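Predicted protein (Acinetobacter sp. RUH2624, PDB 4MEA) probably hydrolyses epoxides as a secreted Cif-type epoxide hydrolase of the alpha/beta hydrolase fold, a putative virulence factor. Local coordinates at residues Ser132-Ser140 with Tyr242-Ile250; Phe156-Arg164 with Val276-Arg287. All coordinates share one frame; numbering follows the deposited sequence.

Contact 1 (Ser132-Ser140 with Tyr242-Ile250); sequences SHDLGNTAS and YYRSHADSI
Thr138 and His246 supply the one hydrogen bond across this buried contact, with Thr138 OG1 2.8 Å from His246 NE2 at the edge of the imidazole, near its plane; either may be the donor. With OG1 beside the backbone N (chi1 -76°), the Thr138 methyl CG2 is anti to that nitrogen and lies 3.4 Å from the same His246 NE2. The carbonyl Tyr242 O lies 3.5 Å above one face of the His246 ring, over its centre. The tight part lies beside this bond, where Leu135 wedges between two tyrosines. Its CD1 is 3.7 Å from Tyr242 CB and equally close to Tyr243 CE2, while CG and CD2 lie along the phenol end of Tyr243. Packing is looser at the margins: Thr138 CG2 is 4.1 Å from Ser249 OG, which bonds to Ala108. Asp134, partly exposed, keeps OD2 4.1 Å from Tyr243 OH; OD2 takes the amides of Leu135 and Phe67, and OD1 bonds to His305. The positive phi of Asp134 (55°), in a type II' turn from His133 to Gly136, fits the nucleophile elbow of the fold, and Asp134 is probably the nucleophile. This elbow joins strand 128-133 to helix 136-146, whose first turns are covered by the junction of helices 233-244 and 246-258; Tyr172 of the second subunit packs against His246.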
loop_
_atom_site.group_PDB
_atom_site.type_symbol
_atom_site.label_atom_id
_atom_site.label_comp_id
_atom_site.label_asym_id
_atom_site.label_seq_id
_atom_site.Cartn_x
_atom_site.Cartn_y
_atom_site.Cartn_z
ATOM N N SER A 132 9.108 -22.618 -8.100
ATOM C CA SER A 132 9.271 -21.248 -7.613
ATOM C C SER A 132 8.029 -20.770 -6.847
ATOM O O SER A 132 6.921 -21.208 -7.143
ATOM C CB SER A 132 9.552 -20.335 -8.812
ATOM O OG SER A 132 9.514 -18.973 -8.455
ATOM N N HIS A 133 8.221 -19.881 -5.867
ATOM C CA HIS A 133 7.111 -19.344 -5.068
ATOM C C HIS A 133 7.288 -17.851 -4.787
ATOM O O HIS A 133 8.402 -17.399 -4.534
ATOM C CB HIS A 133 6.987 -20.109 -3.739
ATOM C CG HIS A 133 5.856 -19.644 -2.865
ATOM N ND1 HIS A 133 6.062 -19.004 -1.661
ATOM C CD2 HIS A 133 4.513 -19.760 -3.002
ATOM C CE1 HIS A 133 4.896 -18.733 -1.101
ATOM N NE2 HIS A 133 3.939 -19.178 -1.894
ATOM N N ASP A 134 6.188 -17.094 -4.818
ATOM C CA ASP A 134 6.227 -15.675 -4.447
ATOM C C ASP A 134 7.291 -14.944 -5.280
ATOM O O ASP A 134 7.310 -15.084 -6.504
ATOM C CB ASP A 134 6.484 -15.529 -2.943
ATOM C CG ASP A 134 6.149 -14.143 -2.413
ATOM O OD1 ASP A 134 5.038 -13.969 -1.866
ATOM O OD2 ASP A 134 6.994 -13.226 -2.524
ATOM N N LEU A 135 8.167 -14.175 -4.632
ATOM C CA LEU A 135 9.196 -13.413 -5.351
ATOM C C LEU A 135 10.092 -14.301 -6.224
ATOM O O LEU A 135 10.746 -13.814 -7.143
ATOM C CB LEU A 135 10.060 -12.596 -4.390
ATOM C CG LEU A 135 9.579 -11.220 -3.929
ATOM C CD1 LEU A 135 10.679 -10.559 -3.078
ATOM C CD2 LEU A 135 9.189 -10.329 -5.102
ATOM N N GLY A 136 10.131 -15.596 -5.938
ATOM C CA GLY A 136 10.818 -16.514 -6.832
ATOM C C GLY A 136 10.265 -16.353 -8.242
ATOM O O GLY A 136 10.996 -16.480 -9.224
ATOM N N ASN A 137 8.966 -16.068 -8.333
ATOM C CA ASN A 137 8.288 -15.904 -9.621
ATOM C C ASN A 137 8.727 -14.628 -10.326
ATOM O O ASN A 137 8.665 -14.524 -11.557
ATOM C CB ASN A 137 6.768 -15.881 -9.432
ATOM C CG ASN A 137 6.225 -17.186 -8.916
ATOM O OD1 ASN A 137 6.971 -18.148 -8.729
ATOM N ND2 ASN A 137 4.913 -17.234 -8.678
ATOM N N THR A 138 9.154 -13.657 -9.527
ATOM C CA THR A 138 9.700 -12.409 -10.040
ATOM C C THR A 138 11.151 -12.592 -10.486
ATOM O O THR A 138 11.579 -12.046 -11.510
ATOM C CB THR A 138 9.646 -11.310 -8.964
ATOM O OG1 THR A 138 8.298 -10.834 -8.844
ATOM C CG2 THR A 138 10.571 -10.154 -9.329
ATOM N N ALA A 139 11.897 -13.375 -9.715
ATOM C CA ALA A 139 13.321 -13.578 -9.962
ATOM C C ALA A 139 13.619 -14.468 -11.172
ATOM O O ALA A 139 14.710 -14.398 -11.746
ATOM C CB ALA A 139 13.984 -14.169 -8.714
ATOM N N SER A 140 12.651 -15.287 -11.567
ATOM C CA SER A 140 12.967 -16.494 -12.333
ATOM C C SER A 140 12.463 -16.588 -13.765
ATOM O O SER A 140 12.888 -17.487 -14.486
ATOM C CB SER A 140 12.467 -17.741 -11.582
ATOM O OG SER A 140 13.026 -17.823 -10.281
ATOM N N TYR A 242 13.547 -5.979 -4.895
ATOM C CA TYR A 242 12.755 -6.726 -5.880
ATOM C C TYR A 242 11.547 -5.909 -6.283
ATOM O O TYR A 242 11.147 -5.908 -7.449
ATOM C CB TYR A 242 12.324 -8.102 -5.339
ATOM C CG TYR A 242 13.485 -9.067 -5.227
ATOM C CD1 TYR A 242 13.810 -9.915 -6.282
ATOM C CD2 TYR A 242 14.276 -9.100 -4.083
ATOM C CE1 TYR A 242 14.884 -10.793 -6.192
ATOM C CE2 TYR A 242 15.361 -9.965 -3.989
ATOM C CZ TYR A 242 15.657 -10.808 -5.049
ATOM O OH TYR A 242 16.732 -11.668 -4.967
ATOM N N TYR A 243 10.985 -5.184 -5.314
ATOM C CA TYR A 243 9.787 -4.398 -5.562
ATOM C C TYR A 243 10.091 -3.107 -6.321
ATOM O O TYR A 243 9.352 -2.743 -7.244
ATOM C CB TYR A 243 8.996 -4.163 -4.260
ATOM C CG TYR A 243 8.421 -5.460 -3.734
ATOM C CD1 TYR A 243 7.168 -5.906 -4.150
ATOM C CD2 TYR A 243 9.156 -6.273 -2.869
ATOM C CE1 TYR A 243 6.649 -7.121 -3.698
ATOM C CE2 TYR A 243 8.643 -7.492 -2.410
ATOM C CZ TYR A 243 7.390 -7.906 -2.827
ATOM O OH TYR A 243 6.873 -9.107 -2.382
ATOM N N ARG A 244 11.181 -2.432 -5.960
ATOM C CA ARG A 244 11.645 -1.263 -6.726
ATOM C C ARG A 244 11.942 -1.653 -8.170
ATOM O O ARG A 244 11.748 -0.862 -9.102
ATOM C CB ARG A 244 12.922 -0.667 -6.111
ATOM C CG ARG A 244 12.749 -0.102 -4.730
ATOM C CD ARG A 244 14.024 0.610 -4.244
ATOM N NE ARG A 244 15.134 -0.288 -3.915
ATOM C CZ ARG A 244 15.277 -0.928 -2.755
ATOM N NH1 ARG A 244 14.354 -0.817 -1.806
ATOM N NH2 ARG A 244 16.340 -1.700 -2.547
ATOM N N SER A 245 12.420 -2.879 -8.350
ATOM C CA SER A 245 12.839 -3.348 -9.662
ATOM C C SER A 245 11.714 -3.963 -10.491
ATOM O O SER A 245 11.962 -4.446 -11.592
ATOM C CB SER A 245 13.965 -4.376 -9.523
ATOM O OG SER A 245 15.188 -3.763 -9.158
ATOM N N HIS A 246 10.489 -3.967 -9.972
ATOM C CA HIS A 246 9.391 -4.640 -10.678
ATOM C C HIS A 246 9.066 -4.025 -12.054
ATOM O O HIS A 246 8.706 -4.744 -12.990
ATOM C CB HIS A 246 8.131 -4.734 -9.803
ATOM C CG HIS A 246 8.010 -6.025 -9.040
ATOM N ND1 HIS A 246 7.384 -6.110 -7.815
ATOM C CD2 HIS A 246 8.410 -7.285 -9.342
ATOM C CE1 HIS A 246 7.419 -7.360 -7.386
ATOM N NE2 HIS A 246 8.033 -8.097 -8.296
ATOM N N ALA A 247 9.185 -2.706 -12.189
ATOM C CA ALA A 247 8.875 -2.093 -13.473
ATOM C C ALA A 247 9.858 -2.625 -14.515
ATOM O O ALA A 247 9.478 -2.890 -15.656
ATOM C CB ALA A 247 8.918 -0.571 -13.394
ATOM N N ASP A 248 11.110 -2.817 -14.103
ATOM C CA ASP A 248 12.127 -3.413 -14.971
ATOM C C ASP A 248 11.811 -4.862 -15.328
ATOM O O ASP A 248 11.908 -5.261 -16.490
ATOM C CB ASP A 248 13.498 -3.371 -14.301
ATOM C CG ASP A 248 14.143 -2.009 -14.376
ATOM O OD1 ASP A 248 13.656 -1.164 -15.153
ATOM O OD2 ASP A 248 15.149 -1.792 -13.666
ATOM N N SER A 249 11.460 -5.652 -14.316
ATOM C CA SER A 249 11.142 -7.058 -14.515
ATOM C C SER A 249 9.954 -7.191 -15.455
ATOM O O SER A 249 9.891 -8.112 -16.266
ATOM C CB SER A 249 10.832 -7.736 -13.168
ATOM O OG SER A 249 11.955 -7.681 -12.288
ATOM N N ILE A 250 9.007 -6.264 -15.337
ATOM C CA ILE A 250 7.811 -6.293 -16.167
ATOM C C ILE A 250 8.187 -6.092 -17.622
ATOM O O ILE A 250 7.758 -6.848 -18.498
ATOM C CB ILE A 250 6.801 -5.210 -15.733
ATOM C CG1 ILE A 250 6.149 -5.617 -14.406
ATOM C CG2 ILE A 250 5.751 -4.989 -16.829
ATOM C CD1 ILE A 250 5.457 -4.481 -13.672
#

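Contact 2 (Phe156-Arg164 with Val276-Arg287); sequences FMDSPIPDR and VNDVLVKEMRAR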
loop_
_atom_site.group_PDB
_atom_site.type_symbol
_atom_site.label_atom_id
_atom_site.label_comp_id
_atom_site.label_asym_id
_atom_site.label_seq_id
_atom_site.Cartn_x
_atom_site.Cartn_y
_atom_site.Cartn_z
ATOM N N PHE A 156 5.291 -22.496 -11.050
ATOM C CA PHE A 156 5.237 -21.207 -10.363
ATOM C C PHE A 156 4.101 -21.263 -9.348
ATOM O O PHE A 156 3.024 -21.800 -9.639
ATOM C CB PHE A 156 5.006 -20.069 -11.367
ATOM C CG PHE A 156 6.101 -19.939 -12.400
ATOM C CD1 PHE A 156 7.194 -19.115 -12.170
ATOM C CD2 PHE A 156 6.035 -20.643 -13.594
ATOM C CE1 PHE A 156 8.202 -18.989 -13.121
ATOM C CE2 PHE A 156 7.043 -20.530 -14.542
ATOM C CZ PHE A 156 8.125 -19.698 -14.302
ATOM N N MET A 157 4.334 -20.726 -8.153
ATOM C CA MET A 157 3.385 -20.917 -7.055
ATOM C C MET A 157 2.776 -19.621 -6.508
ATOM O O MET A 157 3.483 -18.694 -6.111
ATOM C CB MET A 157 3.998 -21.770 -5.940
ATOM C CG MET A 157 4.273 -23.214 -6.365
ATOM S SD MET A 157 5.163 -24.229 -5.170
ATOM C CE MET A 157 3.996 -24.280 -3.799
ATOM N N ASP A 158 1.445 -19.594 -6.516
ATOM C CA ASP A 158 0.601 -18.514 -5.971
ATOM C C ASP A 158 0.777 -17.114 -6.568
ATOM O O ASP A 158 -0.165 -16.581 -7.145
ATOM C CB ASP A 158 0.629 -18.461 -4.428
ATOM C CG ASP A 158 -0.712 -18.015 -3.841
ATOM O OD1 ASP A 158 -1.758 -18.484 -4.336
ATOM O OD2 ASP A 158 -0.736 -17.175 -2.917
ATOM N N SER A 159 1.964 -16.517 -6.427
ATOM C CA SER A 159 2.168 -15.123 -6.845
ATOM C C SER A 159 2.202 -14.933 -8.359
ATOM O O SER A 159 2.600 -15.834 -9.103
ATOM C CB SER A 159 3.454 -14.544 -6.243
ATOM O OG SER A 159 3.377 -14.494 -4.835
ATOM N N PRO A 160 1.789 -13.750 -8.822
ATOM C CA PRO A 160 1.867 -13.479 -10.257
ATOM C C PRO A 160 3.323 -13.378 -10.700
ATOM O O PRO A 160 4.190 -13.001 -9.908
ATOM C CB PRO A 160 1.177 -12.116 -10.393
ATOM C CG PRO A 160 1.315 -11.482 -9.046
ATOM C CD PRO A 160 1.213 -12.617 -8.070
ATOM N N ILE A 161 3.578 -13.754 -11.947
ATOM C CA ILE A 161 4.835 -13.456 -12.610
ATOM C C ILE A 161 4.694 -12.013 -13.085
ATOM O O ILE A 161 3.658 -11.642 -13.633
ATOM C CB ILE A 161 5.045 -14.391 -13.828
ATOM C CG1 ILE A 161 5.129 -15.851 -13.371
ATOM C CG2 ILE A 161 6.287 -13.991 -14.623
ATOM C CD1 ILE A 161 4.835 -16.878 -14.469
ATOM N N PRO A 162 5.716 -11.181 -12.850
ATOM C CA PRO A 162 5.637 -9.794 -13.317
ATOM C C PRO A 162 5.239 -9.674 -14.790
ATOM O O PRO A 162 5.857 -10.275 -15.663
ATOM C CB PRO A 162 7.066 -9.285 -13.111
ATOM C CG PRO A 162 7.522 -10.034 -11.890
ATOM C CD PRO A 162 6.934 -11.428 -12.055
ATOM N N ASP A 163 4.190 -8.907 -15.048
ATOM C CA ASP A 163 3.805 -8.562 -16.408
ATOM C C ASP A 163 3.000 -7.271 -16.335
ATOM O O ASP A 163 2.960 -6.633 -15.279
ATOM C CB ASP A 163 3.066 -9.715 -17.134
ATOM C CG ASP A 163 1.586 -9.832 -16.750
ATOM O OD1 ASP A 163 1.176 -9.306 -15.703
ATOM O OD2 ASP A 163 0.827 -10.477 -17.507
ATOM N N ARG A 164 2.387 -6.875 -17.448
ATOM C CA ARG A 164 1.721 -5.577 -17.543
ATOM C C ARG A 164 0.612 -5.453 -16.502
ATOM O O ARG A 164 0.263 -4.345 -16.078
ATOM C CB ARG A 164 1.135 -5.387 -18.948
ATOM C CG ARG A 164 0.022 -6.372 -19.243
ATOM C CD ARG A 164 -0.335 -6.472 -20.716
ATOM N NE ARG A 164 -1.432 -7.422 -20.904
ATOM C CZ ARG A 164 -1.849 -7.867 -22.082
ATOM N NH1 ARG A 164 -1.255 -7.449 -23.193
ATOM N NH2 ARG A 164 -2.855 -8.737 -22.146
ATOM N N VAL A 276 -3.337 -15.844 -3.200
ATOM C CA VAL A 276 -3.532 -15.035 -4.404
ATOM C C VAL A 276 -4.592 -15.682 -5.305
ATOM O O VAL A 276 -5.201 -15.020 -6.143
ATOM C CB VAL A 276 -2.199 -14.819 -5.163
ATOM C CG1 VAL A 276 -2.397 -13.845 -6.326
ATOM C CG2 VAL A 276 -1.145 -14.279 -4.196
ATOM N N ASN A 277 -4.802 -16.982 -5.118
ATOM C CA ASN A 277 -5.937 -17.683 -5.720
ATOM C C ASN A 277 -5.783 -17.840 -7.244
ATOM O O ASN A 277 -4.870 -18.523 -7.718
ATOM C CB ASN A 277 -7.260 -16.981 -5.330
ATOM C CG ASN A 277 -8.491 -17.797 -5.685
ATOM O OD1 ASN A 277 -8.391 -18.965 -6.061
ATOM N ND2 ASN A 277 -9.662 -17.184 -5.562
ATOM N N ASP A 278 -6.646 -17.189 -8.017
ATOM C CA ASP A 278 -6.701 -17.464 -9.455
ATOM C C ASP A 278 -5.918 -16.518 -10.381
ATOM O O ASP A 278 -5.944 -16.690 -11.605
ATOM C CB ASP A 278 -8.164 -17.539 -9.914
ATOM C CG ASP A 278 -8.910 -16.241 -9.702
ATOM O OD1 ASP A 278 -8.345 -15.312 -9.084
ATOM O OD2 ASP A 278 -10.078 -16.157 -10.145
ATOM N N VAL A 279 -5.231 -15.526 -9.819
ATOM C CA VAL A 279 -4.503 -14.558 -10.639
ATOM C C VAL A 279 -3.426 -15.221 -11.516
ATOM O O VAL A 279 -3.391 -15.019 -12.723
ATOM C CB VAL A 279 -3.860 -13.442 -9.787
ATOM C CG1 VAL A 279 -2.997 -12.516 -10.666
ATOM C CG2 VAL A 279 -4.935 -12.651 -9.041
ATOM N N LEU A 280 -2.556 -16.014 -10.903
ATOM C CA LEU A 280 -1.496 -16.691 -11.643
ATOM C C LEU A 280 -2.067 -17.721 -12.617
ATOM O O LEU A 280 -1.552 -17.896 -13.719
ATOM C CB LEU A 280 -0.529 -17.383 -10.674
ATOM C CG LEU A 280 0.628 -18.170 -11.301
ATOM C CD1 LEU A 280 1.582 -17.232 -12.023
ATOM C CD2 LEU A 280 1.386 -19.002 -10.251
ATOM N N VAL A 281 -3.125 -18.411 -12.204
ATOM C CA VAL A 281 -3.738 -19.438 -13.047
ATOM C C VAL A 281 -4.195 -18.837 -14.377
ATOM O O VAL A 281 -3.884 -19.364 -15.452
ATOM C CB VAL A 281 -4.918 -20.121 -12.326
ATOM C CG1 VAL A 281 -5.681 -21.024 -13.275
ATOM C CG2 VAL A 281 -4.411 -20.898 -11.118
ATOM N N LYS A 282 -4.907 -17.718 -14.291
ATOM C CA LYS A 282 -5.391 -17.013 -15.467
ATOM C C LYS A 282 -4.255 -16.383 -16.257
ATOM O O LYS A 282 -4.270 -16.384 -17.488
ATOM C CB LYS A 282 -6.396 -15.927 -15.062
ATOM C CG LYS A 282 -7.663 -16.467 -14.434
ATOM C CD LYS A 282 -8.621 -15.324 -14.103
ATOM C CE LYS A 282 -9.867 -15.844 -13.405
ATOM N NZ LYS A 282 -10.840 -14.746 -13.130
ATOM N N GLU A 283 -3.273 -15.840 -15.544
ATOM C CA GLU A 283 -2.170 -15.140 -16.187
ATOM C C GLU A 283 -1.361 -16.072 -17.075
ATOM O O GLU A 283 -1.140 -15.772 -18.247
ATOM C CB GLU A 283 -1.239 -14.492 -15.152
ATOM C CG GLU A 283 -0.046 -13.756 -15.797
ATOM C CD GLU A 283 1.021 -13.346 -14.788
ATOM O OE1 GLU A 283 1.080 -13.946 -13.699
ATOM O OE2 GLU A 283 1.813 -12.428 -15.092
ATOM N N MET A 284 -0.911 -17.196 -16.515
ATOM C CA MET A 284 -0.106 -18.147 -17.287
ATOM C C MET A 284 -0.875 -18.715 -18.486
ATOM O O MET A 284 -0.350 -18.767 -19.585
ATOM C CB MET A 284 0.437 -19.276 -16.401
ATOM C CG MET A 284 1.546 -18.838 -15.448
ATOM S SD MET A 284 2.178 -20.224 -14.490
ATOM C CE MET A 284 3.015 -21.174 -15.767
ATOM N N ARG A 285 -2.121 -19.128 -18.272
ATOM C CA ARG A 285 -2.934 -19.632 -19.370
ATOM C C ARG A 285 -3.042 -18.603 -20.500
ATOM O O ARG A 285 -2.831 -18.938 -21.664
ATOM C CB ARG A 285 -4.328 -20.051 -18.884
ATOM C CG ARG A 285 -5.214 -20.633 -19.980
ATOM C CD ARG A 285 -6.336 -21.466 -19.397
ATOM N NE ARG A 285 -7.064 -20.745 -18.357
ATOM C CZ ARG A 285 -7.110 -21.111 -17.079
ATOM N NH1 ARG A 285 -6.472 -22.205 -16.671
ATOM N NH2 ARG A 285 -7.804 -20.387 -16.208
ATOM N N ALA A 286 -3.345 -17.352 -20.153
ATOM C CA ALA A 286 -3.594 -16.308 -21.155
ATOM C C ALA A 286 -2.343 -15.837 -21.888
ATOM O O ALA A 286 -2.416 -15.445 -23.048
ATOM C CB ALA A 286 -4.303 -15.108 -20.524
ATOM N N ARG A 287 -1.196 -15.860 -21.215
ATOM C CA ARG A 287 -0.038 -15.131 -21.726
ATOM C C ARG A 287 1.306 -15.857 -21.772
ATOM O O ARG A 287 2.185 -15.452 -22.533
ATOM C CB ARG A 287 0.129 -13.827 -20.948
ATOM C CG ARG A 287 -1.147 -13.014 -20.897
ATOM C CD ARG A 287 -0.840 -11.563 -20.697
ATOM N NE ARG A 287 -0.028 -11.028 -21.787
ATOM C CZ ARG A 287 0.932 -10.132 -21.609
ATOM N NH1 ARG A 287 1.205 -9.703 -20.383
ATOM N NH2 ARG A 287 1.631 -9.681 -22.643
HETATM O O HOH W 1 -2.682 -16.797 -8.091
#
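Asp158 OD2 is gripped from two directions, by Val276 N across the contact and by His305 ND1 outside it. The amide bond to Val276 is 2.9 Å from N to OD2 and nearly straight (169°), arriving on the syn side but tilted out of the carboxylate plane. Gly272 N also holds OD1, to which Asn277 N adds a weak bond, so the carboxylate's rotation is well fixed. A water donates to Asp158 O and Asn277 O and accepts from Leu280 N at the start of helix 279-288. Leu280 packs against the loop backbone, with CD2 3.3 Å from Phe156 O and CD1 against Ile161 CG1, while Met284 reaches the Phe156 ring obliquely in a Met-aromatic contact. One turn after Leu280, Glu283, extended with CG anti to its backbone N (chi1 179°), uses the syn lone pair of OE1 to take the amide of Ile161 at 3.1 Å from N. Its OE2 lies 2.5 Å from Ile161 O, so Glu283 is probably protonated and donates there, a state the nearby Asp163 carboxylate would favour. Farther along, Arg287 NH1 makes a salt bridge to Asp163 OD2 (3.0 Å) and another to Glu254. Arg164 lays its guanidinium flat on that of Arg287, centres 3.6 Å apart and planes at 4°; the negative charge of Asp163 and Glu254 probably offsets the two like charges. Placed at the end of strand 151-157 and bonded to His305, Asp158 is consistent with the acid of an alpha/beta hydrolase catalytic triad, here one strand earlier than in the classical fold.

How the contacts relate
Read from the N terminus, the segments come in the order 132-140, 156-164, 242-250 and 276-287, so the two contacts cross rather than nest. Contact 1 closes a loop of 101 residues, bringing the helices near 242-250 back onto the start of helix 136-146; contact 2 closes one of 111, from the end of strand 151-157 to helix 279-288. Their first segments lie on neighbouring strands of the main sheet and are joined directly, since Asn137 ND2 lies 2.7 Å from Ser159 O, a probable hydrogen bond. His305, from the later loop between strand 295-300 and helix 307-323, joins the first segments of both contacts in the probable catalytic site.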